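NADH-rubredoxin oxidoreductase (Clostridium acetobutylicum, PDB 3KLJ) catalyses the NADH-dependent reduction of rubredoxin through a bound FAD, passing electrons into the dioxygen-scavenging chain of this obligate anaerobe. Local coordinates at residues A20-A25 / N69-K74; E41-Y46 / K59-I64. All coordinates share one frame; numbering follows the deposited sequence.

Contact 1 (A20-A25 / N69-K74). With FAD (flavin-adenine dinucleotide), chain B.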
ATOM      1  N   ALA A  20       0.771   5.434  10.071  1.00 17.18           N
ATOM      2  CA  ALA A  20       0.266   4.618  11.186  1.00 17.26           C
ATOM      3  C   ALA A  20       0.817   5.098  12.516  1.00 17.29           C
ATOM      4  O   ALA A  20       0.043   5.359  13.445  1.00 17.28           O
ATOM      5  CB  ALA A  20       0.552   3.129  10.983  1.00 17.02           C
ATOM      6  N   GLY A  21       2.145   5.219  12.598  1.00 17.06           N
ATOM      7  CA  GLY A  21       2.804   5.807  13.761  1.00 17.22           C
ATOM      8  C   GLY A  21       2.260   7.178  14.132  1.00 17.58           C
ATOM      9  O   GLY A  21       1.976   7.451  15.306  1.00 17.93           O
ATOM     10  N   PHE A  22       2.116   8.052  13.139  1.00 17.79           N
ATOM     11  CA  PHE A  22       1.556   9.369  13.392  1.00 17.77           C
ATOM     12  C   PHE A  22       0.171   9.288  14.043  1.00 17.89           C
ATOM     13  O   PHE A  22      -0.081   9.950  15.053  1.00 18.29           O
ATOM     14  CB  PHE A  22       1.473  10.238  12.132  1.00 17.59           C
ATOM     15  CG  PHE A  22       0.603  11.433  12.329  1.00 18.20           C
ATOM     16  CD1 PHE A  22       1.087  12.550  13.007  1.00 18.55           C
ATOM     17  CD2 PHE A  22      -0.733  11.409  11.936  1.00 18.54           C
ATOM     18  CE1 PHE A  22       0.275  13.642  13.239  1.00 19.81           C
ATOM     19  CE2 PHE A  22      -1.556  12.512  12.167  1.00 19.93           C
ATOM     20  CZ  PHE A  22      -1.052  13.625  12.818  1.00 17.93           C
ATOM     21  N   SER A  23      -0.718   8.486  13.453  1.00 18.20           N
ATOM     22  CA  SER A  23      -2.075   8.326  13.969  0.50 18.09           C
ATOM     23  C   SER A  23      -2.086   7.828  15.418  1.00 18.13           C
ATOM     24  O   SER A  23      -2.910   8.262  16.221  1.00 17.96           O
ATOM     25  CB  SER A  23      -2.888   7.394  13.074  0.50 18.18           C
ATOM     26  OG  SER A  23      -4.242   7.366  13.490  0.50 18.46           O
ATOM     27  N   ALA A  24      -1.164   6.925  15.761  1.00 17.99           N
ATOM     28  CA  ALA A  24      -1.054   6.459  17.158  1.00 17.97           C
ATOM     29  C   ALA A  24      -0.642   7.592  18.104  1.00 17.75           C
ATOM     30  O   ALA A  24      -1.230   7.754  19.177  1.00 17.80           O
ATOM     31  CB  ALA A  24      -0.093   5.299  17.272  1.00 17.92           C
ATOM     32  N   ALA A  25       0.368   8.364  17.707  1.00 17.62           N
ATOM     33  CA  ALA A  25       0.820   9.520  18.499  1.00 17.76           C
ATOM     34  C   ALA A  25      -0.335  10.484  18.737  1.00 18.00           C
ATOM     35  O   ALA A  25      -0.644  10.815  19.890  1.00 17.94           O
ATOM     36  CB  ALA A  25       1.996  10.228  17.827  1.00 17.02           C
ATOM     37  N   ASN A  69       7.058  20.499  11.887  1.00 17.98           N
ATOM     38  CA  ASN A  69       7.833  20.396  13.135  0.50 18.18           C
ATOM     39  C   ASN A  69       7.133  20.984  14.352  1.00 18.21           C
ATOM     40  O   ASN A  69       7.087  20.357  15.413  1.00 17.80           O
ATOM     41  CB  ASN A  69       9.205  21.065  12.975  0.50 18.22           C
ATOM     42  CG  ASN A  69      10.297  20.078  12.622  0.50 18.51           C
ATOM     43  OD1 ASN A  69      10.906  19.465  13.499  0.50 18.58           O
ATOM     44  ND2 ASN A  69      10.556  19.925  11.330  0.50 19.02           N
ATOM     45  N   ASP A  70       6.601  22.197  14.180  1.00 18.30           N
ATOM     46  CA  ASP A  70       5.964  22.936  15.269  0.50 18.53           C
ATOM     47  C   ASP A  70       4.830  22.165  15.947  1.00 18.60           C
ATOM     48  O   ASP A  70       4.584  22.341  17.139  1.00 18.62           O
ATOM     49  CB  ASP A  70       5.459  24.295  14.775  0.50 18.71           C
ATOM     50  CG  ASP A  70       5.369  25.316  15.887  0.50 18.75           C
ATOM     51  OD1 ASP A  70       5.876  25.036  16.996  0.50 19.26           O
ATOM     52  OD2 ASP A  70       4.793  26.395  15.656  0.50 19.25           O
ATOM     53  N   TRP A  71       4.152  21.306  15.195  1.00 18.68           N
ATOM     54  CA  TRP A  71       3.061  20.524  15.751  1.00 18.53           C
ATOM     55  C   TRP A  71       3.555  19.535  16.804  1.00 18.79           C
ATOM     56  O   TRP A  71       2.934  19.397  17.860  1.00 18.72           O
ATOM     57  CB  TRP A  71       2.307  19.799  14.640  1.00 18.58           C
ATOM     58  CG  TRP A  71       1.077  19.092  15.095  1.00 18.39           C
ATOM     59  CD1 TRP A  71      -0.186  19.604  15.166  1.00 18.62           C
ATOM     60  CD2 TRP A  71       0.987  17.730  15.532  1.00 18.32           C
ATOM     61  NE1 TRP A  71      -1.060  18.643  15.623  1.00 18.78           N
ATOM     62  CE2 TRP A  71      -0.365  17.486  15.858  1.00 17.80           C
ATOM     63  CE3 TRP A  71       1.919  16.697  15.687  1.00 18.43           C
ATOM     64  CZ2 TRP A  71      -0.810  16.248  16.328  1.00 19.24           C
ATOM     65  CZ3 TRP A  71       1.475  15.459  16.146  1.00 19.86           C
ATOM     66  CH2 TRP A  71       0.120  15.247  16.460  1.00 18.94           C
ATOM     67  N   TYR A  72       4.658  18.843  16.509  1.00 19.12           N
ATOM     68  CA  TYR A  72       5.230  17.855  17.436  1.00 19.43           C
ATOM     69  C   TYR A  72       5.800  18.508  18.689  1.00 20.03           C
ATOM     70  O   TYR A  72       5.745  17.915  19.776  1.00 20.15           O
ATOM     71  CB  TYR A  72       6.301  16.993  16.754  1.00 19.31           C
ATOM     72  CG  TYR A  72       5.763  16.155  15.619  1.00 18.64           C
ATOM     73  CD1 TYR A  72       5.262  14.876  15.846  1.00 18.08           C
ATOM     74  CD2 TYR A  72       5.737  16.659  14.312  1.00 18.92           C
ATOM     75  CE1 TYR A  72       4.758  14.111  14.797  1.00 18.75           C
ATOM     76  CE2 TYR A  72       5.225  15.908  13.259  1.00 18.68           C
ATOM     77  CZ  TYR A  72       4.742  14.642  13.506  1.00 18.15           C
ATOM     78  OH  TYR A  72       4.255  13.915  12.458  1.00 17.67           O
ATOM     79  N   GLU A  73       6.346  19.716  18.534  1.00 20.57           N
ATOM     80  CA  GLU A  73       6.870  20.492  19.664  1.00 21.66           C
ATOM     81  C   GLU A  73       5.756  21.052  20.553  1.00 21.85           C
ATOM     82  O   GLU A  73       5.805  20.907  21.777  1.00 21.91           O
ATOM     83  CB  GLU A  73       7.788  21.627  19.180  1.00 21.95           C
ATOM     84  CG  GLU A  73       9.215  21.179  18.883  1.00 23.73           C
ATOM     85  CD  GLU A  73      10.113  22.312  18.425  1.00 26.43           C
ATOM     86  OE1 GLU A  73      10.004  23.442  18.959  1.00 26.04           O
ATOM     87  OE2 GLU A  73      10.944  22.067  17.525  1.00 28.47           O
ATOM     88  N   LYS A  74       4.755  21.688  19.936  1.00 22.07           N
ATOM     89  CA  LYS A  74       3.586  22.197  20.657  1.00 22.23           C
ATOM     90  C   LYS A  74       2.897  21.077  21.445  1.00 22.29           C
ATOM     91  O   LYS A  74       2.403  21.295  22.548  1.00 22.26           O
ATOM     92  CB  LYS A  74       2.591  22.838  19.684  1.00 22.12           C
ATOM     93  CG  LYS A  74       2.070  24.200  20.125  1.00 23.45           C
ATOM     94  CD  LYS A  74       3.118  25.299  19.901  1.00 24.32           C
ATOM     95  CE  LYS A  74       2.610  26.685  20.293  1.00 24.76           C
ATOM     96  NZ  LYS A  74       2.542  26.855  21.775  1.00 24.66           N
TER
HETATM   97  PA  FAD B 401       4.913   3.450   6.346  1.00 18.30           P
HETATM   98  O1A FAD B 401       5.815   2.565   5.528  1.00 18.60           O
HETATM   99  O2A FAD B 401       4.264   4.540   5.528  1.00 19.35           O
HETATM  100  O5B FAD B 401       5.741   4.089   7.552  1.00 21.06           O
HETATM  101  C5B FAD B 401       6.565   3.283   8.375  1.00 20.91           C
HETATM  102  C4B FAD B 401       7.796   4.085   8.797  1.00 21.12           C
HETATM  103  O4B FAD B 401       8.568   3.325   9.725  1.00 19.85           O
HETATM  104  C3B FAD B 401       8.704   4.371   7.603  1.00 21.12           C
HETATM  105  O3B FAD B 401       9.006   5.757   7.571  1.00 23.72           O
HETATM  106  C2B FAD B 401       9.950   3.540   7.845  1.00 21.25           C
HETATM  107  O2B FAD B 401      11.127   4.195   7.427  1.00 23.46           O
HETATM  108  C1B FAD B 401       9.937   3.367   9.357  1.00 20.89           C
HETATM  109  N9A FAD B 401      10.650   2.164   9.822  1.00 21.12           N
HETATM  110  C8A FAD B 401      10.729   0.946   9.202  1.00 21.82           C
HETATM  111  N7A FAD B 401      11.479   0.120   9.969  1.00 21.27           N
HETATM  112  C5A FAD B 401      11.874   0.786  11.073  1.00 21.30           C
HETATM  113  C6A FAD B 401      12.655   0.414  12.167  1.00 21.45           C
HETATM  114  N6A FAD B 401      13.384  -0.703  12.121  1.00 20.16           N
HETATM  115  N1A FAD B 401      12.898   1.346  13.162  1.00 20.91           N
HETATM  116  C2A FAD B 401      12.378   2.624  13.076  1.00 20.44           C
HETATM  117  N3A FAD B 401      11.614   2.986  11.983  1.00 21.51           N
HETATM  118  C4A FAD B 401      11.361   2.077  10.995  1.00 21.55           C
HETATM  119  N1  FAD B 401      -2.254   3.345  -0.118  1.00 20.18           N
HETATM  120  C2  FAD B 401      -3.572   3.575  -0.452  1.00 21.45           C
HETATM  121  O2  FAD B 401      -4.454   3.238   0.319  1.00 21.38           O
HETATM  122  N3  FAD B 401      -3.904   4.208  -1.632  1.00 20.29           N
HETATM  123  C4  FAD B 401      -2.913   4.602  -2.500  1.00 21.27           C
HETATM  124  O4  FAD B 401      -3.245   5.151  -3.554  1.00 20.99           O
HETATM  125  C4X FAD B 401      -1.568   4.361  -2.183  1.00 20.65           C
HETATM  126  N5  FAD B 401      -0.550   4.757  -3.037  1.00 19.24           N
HETATM  127  C5X FAD B 401       0.773   4.521  -2.713  1.00 18.91           C
HETATM  128  C6  FAD B 401       1.797   4.919  -3.584  1.00 18.36           C
HETATM  129  C7  FAD B 401       3.136   4.682  -3.234  1.00 17.62           C
HETATM  130  C7M FAD B 401       4.236   5.104  -4.164  1.00 17.50           C
HETATM  131  C8  FAD B 401       3.446   4.044  -2.033  1.00 17.67           C
HETATM  132  C8M FAD B 401       4.875   3.771  -1.636  1.00 16.29           C
HETATM  133  C9  FAD B 401       2.424   3.648  -1.178  1.00 17.60           C
HETATM  134  C9A FAD B 401       1.088   3.888  -1.510  1.00 19.92           C
HETATM  135  N10 FAD B 401       0.069   3.495  -0.644  1.00 19.59           N
HETATM  136  C10 FAD B 401      -1.250   3.732  -0.979  1.00 20.39           C
HETATM  137  C1' FAD B 401       0.399   2.795   0.633  1.00 19.11           C
HETATM  138  C2' FAD B 401       0.397   3.724   1.828  1.00 19.92           C
HETATM  139  O2' FAD B 401       1.441   4.662   1.665  1.00 21.00           O
HETATM  140  C3' FAD B 401       0.633   2.871   3.058  1.00 19.07           C
HETATM  141  O3' FAD B 401      -0.477   2.016   3.261  1.00 21.52           O
HETATM  142  C4' FAD B 401       0.846   3.686   4.322  1.00 19.39           C
HETATM  143  O4' FAD B 401       1.929   4.592   4.155  1.00 18.88           O
HETATM  144  C5' FAD B 401       1.188   2.730   5.458  1.00 18.13           C
HETATM  145  O5' FAD B 401       1.569   3.511   6.561  1.00 18.38           O
HETATM  146  P   FAD B 401       2.446   2.865   7.718  1.00 17.46           P
HETATM  147  O1P FAD B 401       2.660   3.906   8.804  1.00 18.90           O
HETATM  148  O2P FAD B 401       1.840   1.572   8.207  1.00 18.74           O
HETATM  149  O3P FAD B 401       3.843   2.455   7.020  1.00 17.98           O
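F22 on segment 20-25 meets W71 and Y72 on segment 69-74, and both backbones are helical where they do so. In 20-25, A24 N bonds to A20 O at 3.0 Å; in 69-74, K74 N reaches D70 O at 2.9 Å. The two segments bury 158 Å² between them and keep their backbones apart, F22 CA to W71 CA being 11.5 Å, so the gap is bridged by aromatic side chains. F22 holds CG anti to its own backbone N (chi1 166°), which carries the ring out to the other helix. Its CE1 comes down over one face of the W71 indole, 3.6 Å from W71 CH2. The two side chains cross at about a right angle, but the ring planes meet at 48°, an oblique pairing with the centroids of the F22 ring and the W71 six-membered ring 5.3 Å apart. Y72 adds its phenol end, with OH 3.5 Å from F22 CD1. Within its helix, W71 CE3 lies over the centre of the Y72 ring, 3.7 Å above the plane, so the two aromatics that meet F22 are packed on each other. Two residues before F22, in the first turn of helix 19-28, A20 N donates to the FAD phosphate oxygen O1P at 2.7 Å (156° at the hydrogen), next to G21, in a strand-turn-helix consistent with the GxGxxG dinucleotide-binding motif. Helix 19-28 is backed by strand 12-15, where A24 and A25 touch I14, and by helix 277-291; M37 of strand 35-38 meets both A25 and Y72.

Contact 2 (E41-Y46 / K59-I64). With FAD (flavin-adenine dinucleotide), chain B.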
ATOM      1  N   GLU A  41      13.757   7.264   8.627  1.00 23.57           N
ATOM      2  CA  GLU A  41      13.926   8.341   7.642  1.00 23.36           C
ATOM      3  C   GLU A  41      14.293   9.664   8.322  1.00 23.47           C
ATOM      4  O   GLU A  41      14.119   9.818   9.534  1.00 23.68           O
ATOM      5  CB  GLU A  41      12.652   8.527   6.802  1.00 23.17           C
ATOM      6  CG  GLU A  41      12.085   7.243   6.181  1.00 22.46           C
ATOM      7  CD  GLU A  41      10.969   7.514   5.168  1.00 22.87           C
ATOM      8  OE1 GLU A  41      11.098   8.450   4.360  1.00 22.91           O
ATOM      9  OE2 GLU A  41       9.965   6.774   5.169  1.00 25.68           O
ATOM     10  N   LYS A  42      14.790  10.619   7.538  1.00 23.11           N
ATOM     11  CA  LYS A  42      15.176  11.922   8.086  1.00 23.13           C
ATOM     12  C   LYS A  42      14.040  12.950   8.029  1.00 22.80           C
ATOM     13  O   LYS A  42      14.250  14.137   8.298  1.00 23.06           O
ATOM     14  CB  LYS A  42      16.461  12.451   7.428  1.00 23.10           C
ATOM     15  CG  LYS A  42      16.470  12.447   5.910  1.00 24.47           C
ATOM     16  CD  LYS A  42      17.840  12.872   5.370  1.00 25.95           C
ATOM     17  CE  LYS A  42      18.025  12.453   3.911  1.00 26.50           C
ATOM     18  NZ  LYS A  42      18.254  10.983   3.789  1.00 26.16           N
ATOM     19  N   TYR A  43      12.841  12.470   7.699  1.00 21.86           N
ATOM     20  CA  TYR A  43      11.655  13.315   7.552  1.00 21.39           C
ATOM     21  C   TYR A  43      10.567  12.917   8.540  1.00 21.03           C
ATOM     22  O   TYR A  43      10.453  11.746   8.919  1.00 21.63           O
ATOM     23  CB  TYR A  43      11.109  13.247   6.104  1.00 20.52           C
ATOM     24  CG  TYR A  43      12.201  13.362   5.056  1.00 19.70           C
ATOM     25  CD1 TYR A  43      12.857  14.577   4.835  1.00 17.35           C
ATOM     26  CD2 TYR A  43      12.605  12.250   4.313  1.00 18.44           C
ATOM     27  CE1 TYR A  43      13.874  14.685   3.891  1.00 17.30           C
ATOM     28  CE2 TYR A  43      13.620  12.350   3.360  1.00 16.87           C
ATOM     29  CZ  TYR A  43      14.250  13.571   3.159  1.00 16.85           C
ATOM     30  OH  TYR A  43      15.253  13.689   2.223  1.00 15.60           O
ATOM     31  N   LEU A  44       9.782  13.901   8.963  1.00 20.71           N
ATOM     32  CA  LEU A  44       8.566  13.662   9.745  1.00 20.13           C
ATOM     33  C   LEU A  44       7.551  12.830   8.940  1.00 19.67           C
ATOM     34  O   LEU A  44       7.707  12.684   7.724  1.00 19.67           O
ATOM     35  CB  LEU A  44       7.957  15.005  10.157  1.00 20.14           C
ATOM     36  CG  LEU A  44       8.353  15.654  11.501  1.00 21.05           C
ATOM     37  CD1 LEU A  44       9.426  14.914  12.310  1.00 19.24           C
ATOM     38  CD2 LEU A  44       8.682  17.130  11.353  1.00 18.36           C
ATOM     39  N   PRO A  45       6.529  12.261   9.617  1.00 18.82           N
ATOM     40  CA  PRO A  45       5.484  11.533   8.909  1.00 18.55           C
ATOM     41  C   PRO A  45       4.911  12.299   7.720  1.00 17.63           C
ATOM     42  O   PRO A  45       4.524  13.460   7.849  1.00 16.66           O
ATOM     43  CB  PRO A  45       4.416  11.343   9.982  1.00 18.16           C
ATOM     44  CG  PRO A  45       5.216  11.142  11.225  1.00 18.99           C
ATOM     45  CD  PRO A  45       6.459  12.011  11.071  1.00 18.70           C
ATOM     46  N   TYR A  46       4.850  11.628   6.576  1.00 17.34           N
ATOM     47  CA  TYR A  46       4.300  12.241   5.374  1.00 17.44           C
ATOM     48  C   TYR A  46       3.290  11.341   4.678  1.00 17.40           C
ATOM     49  O   TYR A  46       3.277  10.118   4.892  1.00 17.60           O
ATOM     50  CB  TYR A  46       5.417  12.667   4.425  1.00 17.40           C
ATOM     51  CG  TYR A  46       6.401  11.584   4.021  1.00 18.57           C
ATOM     52  CD1 TYR A  46       7.594  11.391   4.732  1.00 19.57           C
ATOM     53  CD2 TYR A  46       6.160  10.776   2.907  1.00 18.78           C
ATOM     54  CE1 TYR A  46       8.521  10.415   4.343  1.00 19.79           C
ATOM     55  CE2 TYR A  46       7.071   9.800   2.511  1.00 19.89           C
ATOM     56  CZ  TYR A  46       8.254   9.626   3.232  1.00 20.50           C
ATOM     57  OH  TYR A  46       9.153   8.660   2.828  1.00 19.89           O
ATOM     58  N   LYS A  59       6.798  18.731  -6.483  1.00 15.26           N
ATOM     59  CA  LYS A  59       6.558  19.083  -5.084  1.00 15.28           C
ATOM     60  C   LYS A  59       7.698  18.552  -4.213  1.00 15.45           C
ATOM     61  O   LYS A  59       8.394  17.611  -4.603  1.00 15.56           O
ATOM     62  CB  LYS A  59       5.192  18.547  -4.617  1.00 15.58           C
ATOM     63  CG  LYS A  59       4.024  19.391  -5.170  1.00 14.42           C
ATOM     64  CD  LYS A  59       2.669  18.838  -4.753  1.00 10.88           C
ATOM     65  CE  LYS A  59       1.541  19.755  -5.245  1.00  9.65           C
ATOM     66  NZ  LYS A  59       1.688  21.149  -4.741  1.00  6.75           N
ATOM     67  N   SER A  60       7.904  19.162  -3.048  1.00 15.77           N
ATOM     68  CA  SER A  60       8.940  18.710  -2.115  1.00 15.77           C
ATOM     69  C   SER A  60       8.347  18.004  -0.896  1.00 16.01           C
ATOM     70  O   SER A  60       7.117  17.806  -0.809  1.00 15.54           O
ATOM     71  CB  SER A  60       9.837  19.875  -1.690  1.00 16.45           C
ATOM     72  OG  SER A  60       9.097  20.855  -0.988  1.00 18.07           O
ATOM     73  N   ILE A  61       9.226  17.593   0.025  1.00 15.39           N
ATOM     74  CA  ILE A  61       8.817  16.900   1.245  1.00 14.95           C
ATOM     75  C   ILE A  61       7.824  17.739   2.051  1.00 14.91           C
ATOM     76  O   ILE A  61       6.811  17.231   2.538  1.00 14.66           O
ATOM     77  CB  ILE A  61      10.043  16.433   2.120  1.00 14.66           C
ATOM     78  CG1 ILE A  61       9.590  15.721   3.406  1.00 14.12           C
ATOM     79  CG2 ILE A  61      10.992  17.603   2.465  1.00 14.10           C
ATOM     80  CD1 ILE A  61       8.894  14.370   3.200  1.00 12.98           C
ATOM     81  N   ASP A  62       8.119  19.027   2.157  1.00 14.78           N
ATOM     82  CA  ASP A  62       7.282  19.975   2.882  1.00 15.46           C
ATOM     83  C   ASP A  62       5.813  19.981   2.447  1.00 14.95           C
ATOM     84  O   ASP A  62       4.929  20.187   3.279  1.00 14.66           O
ATOM     85  CB  ASP A  62       7.895  21.367   2.774  1.00 15.92           C
ATOM     86  CG  ASP A  62       9.391  21.346   3.022  1.00 18.67           C
ATOM     87  OD1 ASP A  62       9.796  20.835   4.095  1.00 21.74           O
ATOM     88  OD2 ASP A  62      10.157  21.818   2.151  1.00 20.27           O
ATOM     89  N   ASP A  63       5.566  19.730   1.158  1.00 14.46           N
ATOM     90  CA  ASP A  63       4.213  19.724   0.615  1.00 14.12           C
ATOM     91  C   ASP A  63       3.419  18.471   0.964  1.00 13.88           C
ATOM     92  O   ASP A  63       2.201  18.460   0.786  1.00 13.31           O
ATOM     93  CB  ASP A  63       4.228  19.859  -0.908  1.00 14.00           C
ATOM     94  CG  ASP A  63       5.002  21.053  -1.374  1.00 14.74           C
ATOM     95  OD1 ASP A  63       4.829  22.145  -0.794  1.00 15.83           O
ATOM     96  OD2 ASP A  63       5.789  20.888  -2.324  1.00 15.31           O
ATOM     97  N   ILE A  64       4.098  17.416   1.424  1.00 13.76           N
ATOM     98  CA  ILE A  64       3.410  16.153   1.722  1.00 13.62           C
ATOM     99  C   ILE A  64       3.469  15.695   3.184  1.00 14.09           C
ATOM    100  O   ILE A  64       2.860  14.679   3.537  1.00 13.84           O
ATOM    101  CB  ILE A  64       3.820  14.983   0.766  1.00 13.71           C
ATOM    102  CG1 ILE A  64       5.320  14.653   0.876  1.00 13.25           C
ATOM    103  CG2 ILE A  64       3.382  15.279  -0.687  1.00 13.64           C
ATOM    104  CD1 ILE A  64       5.677  13.276   0.318  1.00 13.06           C
TER
HETATM  105  PA  FAD B 401       4.913   3.450   6.346  1.00 18.30           P
HETATM  106  O1A FAD B 401       5.815   2.565   5.528  1.00 18.60           O
HETATM  107  O2A FAD B 401       4.264   4.540   5.528  1.00 19.35           O
HETATM  108  O5B FAD B 401       5.741   4.089   7.552  1.00 21.06           O
HETATM  109  C5B FAD B 401       6.565   3.283   8.375  1.00 20.91           C
HETATM  110  C4B FAD B 401       7.796   4.085   8.797  1.00 21.12           C
HETATM  111  O4B FAD B 401       8.568   3.325   9.725  1.00 19.85           O
HETATM  112  C3B FAD B 401       8.704   4.371   7.603  1.00 21.12           C
HETATM  113  O3B FAD B 401       9.006   5.757   7.571  1.00 23.72           O
HETATM  114  C2B FAD B 401       9.950   3.540   7.845  1.00 21.25           C
HETATM  115  O2B FAD B 401      11.127   4.195   7.427  1.00 23.46           O
HETATM  116  C1B FAD B 401       9.937   3.367   9.357  1.00 20.89           C
HETATM  117  N9A FAD B 401      10.650   2.164   9.822  1.00 21.12           N
HETATM  118  C8A FAD B 401      10.729   0.946   9.202  1.00 21.82           C
HETATM  119  N7A FAD B 401      11.479   0.120   9.969  1.00 21.27           N
HETATM  120  C5A FAD B 401      11.874   0.786  11.073  1.00 21.30           C
HETATM  121  C6A FAD B 401      12.655   0.414  12.167  1.00 21.45           C
HETATM  122  N6A FAD B 401      13.384  -0.703  12.121  1.00 20.16           N
HETATM  123  N1A FAD B 401      12.898   1.346  13.162  1.00 20.91           N
HETATM  124  C2A FAD B 401      12.378   2.624  13.076  1.00 20.44           C
HETATM  125  N3A FAD B 401      11.614   2.986  11.983  1.00 21.51           N
HETATM  126  C4A FAD B 401      11.361   2.077  10.995  1.00 21.55           C
HETATM  127  N1  FAD B 401      -2.254   3.345  -0.118  1.00 20.18           N
HETATM  128  C2  FAD B 401      -3.572   3.575  -0.452  1.00 21.45           C
HETATM  129  O2  FAD B 401      -4.454   3.238   0.319  1.00 21.38           O
HETATM  130  N3  FAD B 401      -3.904   4.208  -1.632  1.00 20.29           N
HETATM  131  C4  FAD B 401      -2.913   4.602  -2.500  1.00 21.27           C
HETATM  132  O4  FAD B 401      -3.245   5.151  -3.554  1.00 20.99           O
HETATM  133  C4X FAD B 401      -1.568   4.361  -2.183  1.00 20.65           C
HETATM  134  N5  FAD B 401      -0.550   4.757  -3.037  1.00 19.24           N
HETATM  135  C5X FAD B 401       0.773   4.521  -2.713  1.00 18.91           C
HETATM  136  C6  FAD B 401       1.797   4.919  -3.584  1.00 18.36           C
HETATM  137  C7  FAD B 401       3.136   4.682  -3.234  1.00 17.62           C
HETATM  138  C7M FAD B 401       4.236   5.104  -4.164  1.00 17.50           C
HETATM  139  C8  FAD B 401       3.446   4.044  -2.033  1.00 17.67           C
HETATM  140  C8M FAD B 401       4.875   3.771  -1.636  1.00 16.29           C
HETATM  141  C9  FAD B 401       2.424   3.648  -1.178  1.00 17.60           C
HETATM  142  C9A FAD B 401       1.088   3.888  -1.510  1.00 19.92           C
HETATM  143  N10 FAD B 401       0.069   3.495  -0.644  1.00 19.59           N
HETATM  144  C10 FAD B 401      -1.250   3.732  -0.979  1.00 20.39           C
HETATM  145  C1' FAD B 401       0.399   2.795   0.633  1.00 19.11           C
HETATM  146  C2' FAD B 401       0.397   3.724   1.828  1.00 19.92           C
HETATM  147  O2' FAD B 401       1.441   4.662   1.665  1.00 21.00           O
HETATM  148  C3' FAD B 401       0.633   2.871   3.058  1.00 19.07           C
HETATM  149  O3' FAD B 401      -0.477   2.016   3.261  1.00 21.52           O
HETATM  150  C4' FAD B 401       0.846   3.686   4.322  1.00 19.39           C
HETATM  151  O4' FAD B 401       1.929   4.592   4.155  1.00 18.88           O
HETATM  152  C5' FAD B 401       1.188   2.730   5.458  1.00 18.13           C
HETATM  153  O5' FAD B 401       1.569   3.511   6.561  1.00 18.38           O
HETATM  154  P   FAD B 401       2.446   2.865   7.718  1.00 17.46           P
HETATM  155  O1P FAD B 401       2.660   3.906   8.804  1.00 18.90           O
HETATM  156  O2P FAD B 401       1.840   1.572   8.207  1.00 18.74           O
HETATM  157  O3P FAD B 401       3.843   2.455   7.020  1.00 17.98           O
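I61 rests in the angle between Y43 and Y46, while I64 lies along Y46. I61 and Y46 cross at about a right angle, and the tip of the isoleucine does the touching: I61 CD1 is 3.6 Å from Y46 CD1, approaching the ring obliquely. The same CD1 also touches Y43 CB, and I61 CG1 adds the contact with the Y43 ring, 3.7 Å from Y43 CD1. That reach follows from I61 chi1 of 179°, which sets CG1 opposite the backbone N. I64 instead runs side by side with Y46, both pointing the same way, and its CD1 meets Y46 CD2 at 3.6 Å. The backbones also close in here, with the CA atoms of Y46 and I64 5.4 Å apart and Y46 CB 3.4 Å from I64 O. I61 and I64 both lie on one side of the Y46 ring, I61 at CD1 and I64 at CD2, whereas its hydroxyl is engaged in polar contacts. E41 OE1 meets Y46 OH in the plane of the ring; the modelled 2.5 Å is shorter than usual and so of uncertain length, and R48 and Y133 also bond to that hydroxyl. E41 is extended beyond CG and sets OE2 2.8 Å from the ribose hydroxyl oxygen O3B of FAD; R48 forms a salt bridge to the same carboxylate oxygen, which would favour its charged form. Y43 turns its own hydroxyl to D134. An acidic residue beyond the second strand that holds the adenosine ribose is the classic signature of a Rossmann-type FAD site, and Y46 is second shell to it.

Overall arrangement
Both contacts belong to the FAD-binding domain, their centres 13 Å apart, and each has one segment on the cofactor: contact 1 through a backbone amide at a phosphate, contact 2 through a carboxylate at the ribose. Contact 1 joins two helices and is the more buried, carried by three aromatic side chains; contact 2 joins two loops, is partly buried, and pairs isoleucines with tyrosines whose hydroxyls continue into a polar network. They are packed together: Y72 OH lies 3.2 Å from P45 CG, Y72 CE2 lies 3.6 Å from L44 CG, and F22 CB approaches P45 CB to 3.8 Å. Segment 41-46 therefore links the two contacts.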